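Local atomic coordinates of protein (thiaminase I) (Bacillus subtilis, PDB entry 3THI), a protein that degrades thiamin (vitamin B1) as a transferase, replacing its thiazole portion by another nucleophilic base. Residues 279-282 against 283-287. Numbering follows the deposited sequence.
Sequences KKLA and NVMAS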
loop_
_atom_site.group_PDB
_atom_site.type_symbol
_atom_site.label_atom_id
_atom_site.label_comp_id
_atom_site.label_asym_id
_atom_site.label_seq_id
_atom_site.Cartn_x
_atom_site.Cartn_y
_atom_site.Cartn_z
ATOM N N LYS A 279 3.288 16.006 17.202
ATOM C CA LYS A 279 4.240 14.895 17.174
ATOM C C LYS A 279 3.702 13.775 18.054
ATOM O O LYS A 279 3.835 12.589 17.742
ATOM C CB LYS A 279 5.598 15.347 17.714
ATOM C CG LYS A 279 6.484 16.094 16.724
ATOM C CD LYS A 279 7.590 16.809 17.489
ATOM C CE LYS A 279 8.742 17.226 16.592
ATOM N NZ LYS A 279 8.367 18.152 15.523
ATOM N N LYS A 280 3.089 14.171 19.163
ATOM C CA LYS A 280 2.526 13.230 20.109
ATOM C C LYS A 280 1.387 12.459 19.431
ATOM O O LYS A 280 1.282 11.239 19.564
ATOM C CB LYS A 280 2.041 13.992 21.340
ATOM C CG LYS A 280 1.932 13.139 22.591
ATOM C CD LYS A 280 1.455 13.934 23.788
ATOM C CE LYS A 280 1.431 13.055 25.030
ATOM N NZ LYS A 280 0.853 13.759 26.213
ATOM N N LEU A 281 0.551 13.176 18.683
ATOM C CA LEU A 281 -0.563 12.577 17.952
ATOM C C LEU A 281 -0.057 11.659 16.838
ATOM O O LEU A 281 -0.569 10.554 16.654
ATOM C CB LEU A 281 -1.462 13.676 17.366
ATOM C CG LEU A 281 -2.646 13.210 16.513
ATOM C CD1 LEU A 281 -3.594 12.329 17.325
ATOM C CD2 LEU A 281 -3.368 14.410 15.967
ATOM N N ALA A 282 0.934 12.125 16.081
ATOM C CA ALA A 282 1.517 11.319 15.010
ATOM C C ALA A 282 1.982 9.973 15.577
ATOM O O ALA A 282 1.740 8.920 14.998
ATOM C CB ALA A 282 2.694 12.063 14.381
ATOM N N ASN A 283 2.627 10.018 16.737
ATOM C CA ASN A 283 3.108 8.813 17.393
ATOM C C ASN A 283 1.983 7.879 17.803
ATOM O O ASN A 283 2.089 6.663 17.623
ATOM C CB ASN A 283 3.980 9.172 18.590
ATOM C CG ASN A 283 5.441 9.276 18.216
ATOM O OD1 ASN A 283 6.088 8.269 17.917
ATOM N ND2 ASN A 283 5.959 10.493 18.192
ATOM N N VAL A 284 0.915 8.448 18.365
ATOM C CA VAL A 284 -0.255 7.671 18.774
ATOM C C VAL A 284 -0.837 7.005 17.523
ATOM O O VAL A 284 -1.055 5.801 17.498
ATOM C CB VAL A 284 -1.342 8.572 19.445
ATOM C CG1 VAL A 284 -2.659 7.823 19.560
ATOM C CG2 VAL A 284 -0.889 9.021 20.836
ATOM N N MET A 285 -1.017 7.783 16.462
ATOM C CA MET A 285 -1.572 7.258 15.223
ATOM C C MET A 285 -0.749 6.130 14.644
ATOM O O MET A 285 -1.280 5.248 13.987
ATOM C CB MET A 285 -1.713 8.371 14.201
ATOM C CG MET A 285 -2.704 9.432 14.600
ATOM S SD MET A 285 -2.778 10.763 13.417
ATOM C CE MET A 285 -3.600 9.947 12.097
ATOM N N ALA A 286 0.550 6.139 14.921
ATOM C CA ALA A 286 1.455 5.110 14.426
ATOM C C ALA A 286 1.797 4.078 15.506
ATOM O O ALA A 286 2.521 3.106 15.240
ATOM C CB ALA A 286 2.731 5.763 13.893
ATOM N N SER A 287 1.260 4.265 16.713
ATOM C CA SER A 287 1.557 3.347 17.814
ATOM C C SER A 287 1.038 1.960 17.520
ATOM O O SER A 287 0.082 1.792 16.757
ATOM C CB SER A 287 0.977 3.835 19.149
ATOM O OG SER A 287 -0.389 3.464 19.297
#
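Lys279 O receives two N-H groups of Asn283, the helical backbone N at 3.0 Å and the side-chain ND2 also at 3.0 Å, from opposite faces of the carbonyl plane. The ND2 bond is the more bent, 143° at the hydrogen against 157°. ND2 also binds Asp76 O and OD1 takes Asp78 N, so asparagine, donor and acceptor at once, suits this buried junction. Replacing Asn283 with an alanine would probably leave Asp76 O and Asp78 N without these mates and Lys279 O without its side-chain donor. The Lys279 chain lies on Phe72, long enough for NZ to make a weak bond to Pro71 O. Lys280 O accepts Val284 N at 3.1 Å, while its extended side chain carries the charge out to a salt bridge with Glu29. Leu281 O meets Met285 N at 2.8 Å, nearly straight. Chi1 of -65° sets Met285 CG over Leu281 O and SD 3.9 Å from Leu281 CG, before CE turns away; both apolar chains pack on helix 14-28. Ala282, small enough to fit against Val266, Val268 and Leu100 of neighbouring strands, gives its O to Ala286 N in a weak bond. Polar bonds thus tie helix 275-286 to the Asp76-Asp78 loop, apolar contacts to helix 14-28 and the strands.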